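Local coordinates for mandelate racemase/muconate lactonizing enzyme, C-terminal domain protein (Paracoccus denitrificans, PDB 4DWD) that binds divalent metal ions such as magnesium and may act as a hydro-lyase of the enolase superfamily, at residues B[196-202]-B[222-228]; B[234-239]-B[260-266]. The contacts are given in a common frame with arbitrary orientation. Where two conformers were deposited one is given. Residues are numbered along the deposited sequence.

Contact 1 (B[196-202]-B[222-228])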
loop_
_atom_site.group_PDB
_atom_site.type_symbol
_atom_site.label_atom_id
_atom_site.label_comp_id
_atom_site.label_asym_id
_atom_site.label_seq_id
_atom_site.Cartn_x
_atom_site.Cartn_y
_atom_site.Cartn_z
ATOM N N PHE B 196 -27.101 0.980 16.383
ATOM C CA PHE B 196 -27.979 1.312 15.269
ATOM C C PHE B 196 -27.636 0.351 14.139
ATOM O O PHE B 196 -26.473 0.272 13.727
ATOM C CB PHE B 196 -27.712 2.769 14.866
ATOM C CG PHE B 196 -28.598 3.301 13.761
ATOM C CD1 PHE B 196 -28.443 2.874 12.439
ATOM C CD2 PHE B 196 -29.547 4.287 14.030
ATOM C CE1 PHE B 196 -29.233 3.393 11.417
ATOM C CE2 PHE B 196 -30.338 4.800 13.013
ATOM C CZ PHE B 196 -30.190 4.349 11.704
ATOM N N ASP B 197 -28.639 -0.375 13.648
ATOM C CA ASP B 197 -28.438 -1.335 12.565
ATOM C C ASP B 197 -29.155 -0.806 11.328
ATOM O O ASP B 197 -30.390 -0.750 11.286
ATOM C CB ASP B 197 -28.973 -2.703 13.010
ATOM C CG ASP B 197 -28.706 -3.818 12.003
ATOM O OD1 ASP B 197 -28.334 -3.550 10.855
ATOM O OD2 ASP B 197 -28.899 -4.981 12.392
ATOM N N ALA B 198 -28.370 -0.383 10.339
ATOM C CA ALA B 198 -28.898 0.170 9.097
ATOM C C ALA B 198 -29.481 -0.862 8.142
ATOM O O ALA B 198 -30.170 -0.487 7.185
ATOM C CB ALA B 198 -27.819 0.971 8.379
ATOM N N ASN B 199 -29.184 -2.144 8.368
ATOM C CA ASN B 199 -29.627 -3.200 7.444
ATOM C C ASN B 199 -29.363 -2.786 5.994
ATOM O O ASN B 199 -30.234 -2.887 5.127
ATOM C CB ASN B 199 -31.101 -3.566 7.682
ATOM C CG ASN B 199 -31.334 -4.146 9.060
ATOM O OD1 ASN B 199 -31.932 -3.500 9.925
ATOM N ND2 ASN B 199 -30.848 -5.357 9.283
ATOM N N ASN B 200 -28.136 -2.321 5.758
ATOM C CA ASN B 200 -27.600 -2.120 4.408
ATOM C C ASN B 200 -28.250 -0.954 3.671
ATOM O O ASN B 200 -28.272 -0.927 2.436
ATOM C CB ASN B 200 -27.709 -3.425 3.597
ATOM C CG ASN B 200 -27.197 -4.626 4.362
ATOM O OD1 ASN B 200 -27.985 -5.473 4.783
ATOM N ND2 ASN B 200 -25.883 -4.712 4.554
ATOM N N GLY B 201 -28.739 0.029 4.429
ATOM C CA GLY B 201 -29.601 1.051 3.855
ATOM C C GLY B 201 -28.923 2.253 3.231
ATOM O O GLY B 201 -29.613 3.071 2.642
ATOM N N TYR B 202 -27.599 2.366 3.336
ATOM C CA TYR B 202 -26.940 3.617 2.917
ATOM C C TYR B 202 -25.848 3.450 1.888
ATOM O O TYR B 202 -25.213 2.389 1.770
ATOM C CB TYR B 202 -26.330 4.360 4.113
ATOM C CG TYR B 202 -27.299 4.625 5.230
ATOM C CD1 TYR B 202 -28.462 5.370 5.019
ATOM C CD2 TYR B 202 -27.055 4.142 6.501
ATOM C CE1 TYR B 202 -29.358 5.603 6.050
ATOM C CE2 TYR B 202 -27.941 4.378 7.549
ATOM C CZ TYR B 202 -29.089 5.108 7.309
ATOM O OH TYR B 202 -29.973 5.325 8.333
ATOM N N PHE B 222 -22.519 0.682 14.928
ATOM C CA PHE B 222 -23.256 1.017 13.700
ATOM C C PHE B 222 -23.139 -0.185 12.779
ATOM O O PHE B 222 -22.084 -0.426 12.197
ATOM C CB PHE B 222 -22.606 2.268 13.094
ATOM C CG PHE B 222 -23.306 2.873 11.889
ATOM C CD1 PHE B 222 -24.670 2.668 11.599
ATOM C CD2 PHE B 222 -22.585 3.747 11.069
ATOM C CE1 PHE B 222 -25.266 3.302 10.499
ATOM C CE2 PHE B 222 -23.177 4.365 9.970
ATOM C CZ PHE B 222 -24.513 4.154 9.685
ATOM N N GLU B 223 -24.219 -0.962 12.693
ATOM C CA GLU B 223 -24.199 -2.256 12.036
ATOM C C GLU B 223 -24.645 -2.169 10.581
ATOM O O GLU B 223 -25.638 -1.508 10.266
ATOM C CB GLU B 223 -25.091 -3.220 12.833
ATOM C CG GLU B 223 -25.084 -4.664 12.369
ATOM C CD GLU B 223 -25.644 -5.619 13.411
ATOM O OE1 GLU B 223 -25.642 -5.273 14.616
ATOM O OE2 GLU B 223 -26.053 -6.734 13.020
ATOM N N GLU B 224 -23.898 -2.857 9.711
ATOM C CA GLU B 224 -24.253 -3.031 8.296
ATOM C C GLU B 224 -24.692 -1.727 7.599
ATOM O O GLU B 224 -25.765 -1.657 6.996
ATOM C CB GLU B 224 -25.309 -4.138 8.138
ATOM C CG GLU B 224 -24.843 -5.522 8.582
ATOM C CD GLU B 224 -24.138 -6.313 7.486
ATOM O OE1 GLU B 224 -24.348 -6.032 6.280
ATOM O OE2 GLU B 224 -23.389 -7.248 7.819
ATOM N N PRO B 225 -23.835 -0.684 7.640
ATOM C CA PRO B 225 -24.260 0.588 7.032
ATOM C C PRO B 225 -24.500 0.554 5.510
ATOM O O PRO B 225 -25.427 1.215 5.025
ATOM C CB PRO B 225 -23.104 1.555 7.375
ATOM C CG PRO B 225 -21.940 0.674 7.731
ATOM C CD PRO B 225 -22.550 -0.550 8.362
ATOM N N VAL B 226 -23.659 -0.176 4.770
ATOM C CA VAL B 226 -23.759 -0.224 3.303
ATOM C C VAL B 226 -24.162 -1.624 2.851
ATOM O O VAL B 226 -24.227 -2.546 3.670
ATOM C CB VAL B 226 -22.438 0.236 2.626
ATOM C CG1 VAL B 226 -22.089 1.644 3.093
ATOM C CG2 VAL B 226 -21.281 -0.738 2.898
ATOM N N GLN B 227 -24.446 -1.797 1.560
ATOM C CA GLN B 227 -24.777 -3.135 1.056
ATOM C C GLN B 227 -23.652 -4.114 1.388
ATOM O O GLN B 227 -22.477 -3.801 1.224
ATOM C CB GLN B 227 -25.036 -3.100 -0.454
ATOM C CG GLN B 227 -26.174 -2.171 -0.871
ATOM C CD GLN B 227 -27.560 -2.675 -0.527
ATOM O OE1 GLN B 227 -27.738 -3.821 -0.115
ATOM N NE2 GLN B 227 -28.566 -1.817 -0.727
ATOM N N HIS B 228 -24.018 -5.316 1.824
ATOM C CA HIS B 228 -23.022 -6.264 2.334
ATOM C C HIS B 228 -22.067 -6.721 1.267
ATOM O O HIS B 228 -20.948 -7.113 1.577
ATOM C CB HIS B 228 -23.717 -7.472 2.975
ATOM C CG HIS B 228 -24.007 -8.583 2.000
ATOM N ND1 HIS B 228 -25.052 -8.552 1.152
ATOM C CD2 HIS B 228 -23.315 -9.760 1.734
ATOM C CE1 HIS B 228 -25.031 -9.649 0.375
ATOM N NE2 HIS B 228 -23.962 -10.389 0.731
HETATM O O HOH W 1 -24.312 0.573 -0.172
#
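Backbone hydrogen bonds hold the strand ends together and continue into the loops. In the parallel part E223 N donates to F196 O (2.8 Å) and A198 N to E223 O (3.0 Å); past the strand ends N200 N reaches E224 O at 2.8 Å and Y202 N reaches P225 O at 3.0 Å. A water then links Y202 O (2.8 Å) to Q227 N (2.9 Å). Side-chain bonding centres on N200, whose amide ND2 has two hydrogens to give: one acceptor is E224 OE1 at 2.7 Å, the other V226 O at 2.9 Å. D197 OD1 accepts from N199 N (3.0 Å), an Asx turn that overlaps the type I' turn A198-G201, where N199 and N200 take the positive phi values that asparagine tolerates well.

These are neighbouring strands of the TIM-like barrel, joined by helix 204-216 in a beta-alpha-beta unit. Metal ligands sit at their C-terminal ends, as is usual in the enolase superfamily: D197 and E223 both bind Ca(2+) in a structure of this protein. With no such ion in this chain, D197 OD2 and E223 OE2 lie 3.4 Å apart as like charges, and K160 forms a salt bridge with E223.

On the opposite sheet face, aromatic rings pack against helix 204-216: F196 CD1 lies 3.7 Å from F222 CE1. Y202 joins them from the loop, its CE2 4.0 Å from F222 CZ and its hydroxyl bonded to D177.

Contact 2 (B[234-239]-B[260-266])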
loop_
_atom_site.group_PDB
_atom_site.type_symbol
_atom_site.label_atom_id
_atom_site.label_comp_id
_atom_site.label_asym_id
_atom_site.label_seq_id
_atom_site.Cartn_x
_atom_site.Cartn_y
_atom_site.Cartn_z
HETATM N N MSE B 234 -17.521 -1.332 3.004
HETATM C CA MSE B 234 -17.838 -1.587 4.413
HETATM C C MSE B 234 -16.659 -1.284 5.294
HETATM O O MSE B 234 -16.790 -0.574 6.290
HETATM C CB MSE B 234 -18.258 -3.049 4.550
HETATM C CG MSE B 234 -18.828 -3.405 5.924
HETATM SE SE MSE B 234 -20.683 -2.782 6.204
HETATM C CE MSE B 234 -21.493 -4.086 4.973
ATOM N N GLY B 235 -15.487 -1.791 4.919
ATOM C CA GLY B 235 -14.278 -1.554 5.704
ATOM C C GLY B 235 -13.797 -0.111 5.638
ATOM O O GLY B 235 -13.239 0.404 6.601
ATOM N N GLU B 236 -14.005 0.533 4.489
ATOM C CA GLU B 236 -13.653 1.949 4.323
ATOM C C GLU B 236 -14.467 2.810 5.286
ATOM O O GLU B 236 -13.920 3.683 5.984
ATOM C CB GLU B 236 -13.896 2.403 2.886
ATOM C CG GLU B 236 -13.687 3.898 2.684
ATOM C CD GLU B 236 -13.887 4.325 1.246
ATOM O OE1 GLU B 236 -13.294 3.677 0.356
ATOM O OE2 GLU B 236 -14.619 5.315 1.013
ATOM N N VAL B 237 -15.776 2.538 5.338
ATOM C CA VAL B 237 -16.642 3.300 6.225
ATOM C C VAL B 237 -16.219 3.045 7.668
ATOM O O VAL B 237 -16.141 3.997 8.471
ATOM C CB VAL B 237 -18.128 2.952 5.993
ATOM C CG1 VAL B 237 -19.028 3.514 7.103
ATOM C CG2 VAL B 237 -18.580 3.445 4.622
ATOM N N ALA B 238 -15.886 1.789 7.986
ATOM C CA ALA B 238 -15.415 1.440 9.333
ATOM C C ALA B 238 -14.161 2.245 9.721
ATOM O O ALA B 238 -14.051 2.728 10.846
ATOM C CB ALA B 238 -15.144 -0.064 9.422
ATOM N N GLN B 239 -13.223 2.395 8.797
ATOM C CA GLN B 239 -11.992 3.101 9.116
ATOM C C GLN B 239 -12.155 4.609 9.119
ATOM O O GLN B 239 -11.407 5.293 9.802
ATOM C CB GLN B 239 -10.870 2.679 8.175
ATOM C CG GLN B 239 -10.389 1.257 8.424
ATOM C CD GLN B 239 -9.716 1.085 9.773
ATOM O OE1 GLN B 239 -8.861 1.893 10.168
ATOM N NE2 GLN B 239 -10.099 0.038 10.495
ATOM N N LEU B 260 -13.293 -9.588 5.261
ATOM C CA LEU B 260 -14.011 -8.500 5.900
ATOM C C LEU B 260 -13.120 -7.794 6.922
ATOM O O LEU B 260 -13.102 -6.568 7.004
ATOM C CB LEU B 260 -15.291 -9.053 6.537
ATOM C CG LEU B 260 -16.233 -8.041 7.189
ATOM C CD1 LEU B 260 -16.833 -7.098 6.161
ATOM C CD2 LEU B 260 -17.331 -8.794 7.921
ATOM N N ILE B 261 -12.366 -8.573 7.685
ATOM C CA ILE B 261 -11.433 -8.010 8.654
ATOM C C ILE B 261 -10.346 -7.207 7.921
ATOM O O ILE B 261 -10.028 -6.074 8.306
ATOM C CB ILE B 261 -10.833 -9.132 9.515
ATOM C CG1 ILE B 261 -11.922 -9.687 10.440
ATOM C CG2 ILE B 261 -9.634 -8.627 10.303
ATOM C CD1 ILE B 261 -11.481 -10.943 11.177
ATOM N N LEU B 262 -9.780 -7.774 6.852
ATOM C CA LEU B 262 -8.714 -7.062 6.155
ATOM C C LEU B 262 -9.203 -5.752 5.523
ATOM O O LEU B 262 -8.430 -4.802 5.390
ATOM C CB LEU B 262 -8.000 -7.967 5.139
ATOM C CG LEU B 262 -7.169 -9.151 5.669
ATOM C CD1 LEU B 262 -6.427 -9.805 4.504
ATOM C CD2 LEU B 262 -6.221 -8.816 6.813
ATOM N N SER B 263 -10.493 -5.692 5.188
ATOM C CA SER B 263 -11.048 -4.476 4.611
ATOM C C SER B 263 -11.087 -3.324 5.600
ATOM O O SER B 263 -11.179 -2.162 5.192
ATOM C CB SER B 263 -12.462 -4.720 4.065
ATOM O OG SER B 263 -13.445 -4.667 5.093
ATOM N N GLY B 264 -11.048 -3.632 6.896
ATOM C CA GLY B 264 -11.044 -2.575 7.913
ATOM C C GLY B 264 -12.077 -2.703 9.010
ATOM O O GLY B 264 -12.086 -1.909 9.930
ATOM N N VAL B 265 -12.942 -3.708 8.926
ATOM C CA VAL B 265 -13.990 -3.920 9.936
ATOM C C VAL B 265 -13.381 -4.472 11.243
ATOM O O VAL B 265 -12.584 -5.429 11.222
ATOM C CB VAL B 265 -15.110 -4.823 9.374
ATOM C CG1 VAL B 265 -16.115 -5.172 10.461
ATOM C CG2 VAL B 265 -15.786 -4.124 8.186
ATOM N N ARG B 266 -13.759 -3.872 12.383
ATOM C CA ARG B 266 -13.154 -4.234 13.663
ATOM C C ARG B 266 -14.156 -4.841 14.647
ATOM O O ARG B 266 -13.839 -5.042 15.802
ATOM C CB ARG B 266 -12.443 -3.019 14.283
ATOM C CG ARG B 266 -11.342 -2.442 13.398
ATOM C CD ARG B 266 -10.206 -3.428 13.242
ATOM N NE ARG B 266 -9.237 -3.005 12.228
ATOM C CZ ARG B 266 -9.057 -3.585 11.044
ATOM N NH1 ARG B 266 -9.777 -4.660 10.692
ATOM N NH2 ARG B 266 -8.139 -3.094 10.225
#
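Q239, G235 and G264 lose the most surface here, and two of them are glycines because the backbones almost touch. G235 and G264 have their CA atoms 4.0 Å apart. A beta carbon on G235 would clash with S263 O and G264 N; without one, G235 CA comes within 3.2 Å of S263 O in a CA-H...O contact. G264 is constrained twice over. It ends helix 254-263 in a Schellman motif at a phi of 129°, where a side chain would be jammed against the preceding carbonyl, and a beta carbon would also run into G235 O and Q239 CG.

Q239 supplies the one hydrogen bond between the segments. Its flexible side chain brings NE2 to 2.8 Å from G264 O, meeting the carbonyl of the residue that follows the helix. The same NE2 lies over a face of the R266 guanidinium, 3.6 Å from R266 NE. Both side chains also reach another chain: E236 of a neighbouring subunit accepts a hydrogen bond from Q239 and pairs its charge with R266.

Apolar side chains fill in around the glycines: A238 CB is 3.6 Å from G264 O, while selenomethionine M234 sets its CG 3.9 Å from V265 CG2 and 4.2 Å from L260 CD1.

The contact thus joins two successive outer helices of the barrel, 231-240 and 254-263, with helix 204-216 beside the first, helix 277-291 beside the second, and the chain leaving G264 for strand 267-268.

In the fold
The two contacts follow one another along the chain, with centres 13 Å apart: contact 1 lies in the inner ring of strands and its loops, contact 2 in the outer layer of helices. M234 bridges them. From contact 2 its methyl CE reaches 3.4 Å from V226 O, and its SE lies 3.6 Å from P225 CD, both in contact 1. The Ca(2+) site, empty in this chain, takes D197 and E223 from contact 1, with E249 the third ligand and the E224 side chain about 3 Å from that of E249; the M234 side chain stands about 8 Å from those of E223 and E249. The side chains of H228 and L260 lie about 9 and 8 Å, respectively, from a bound magnesium ion.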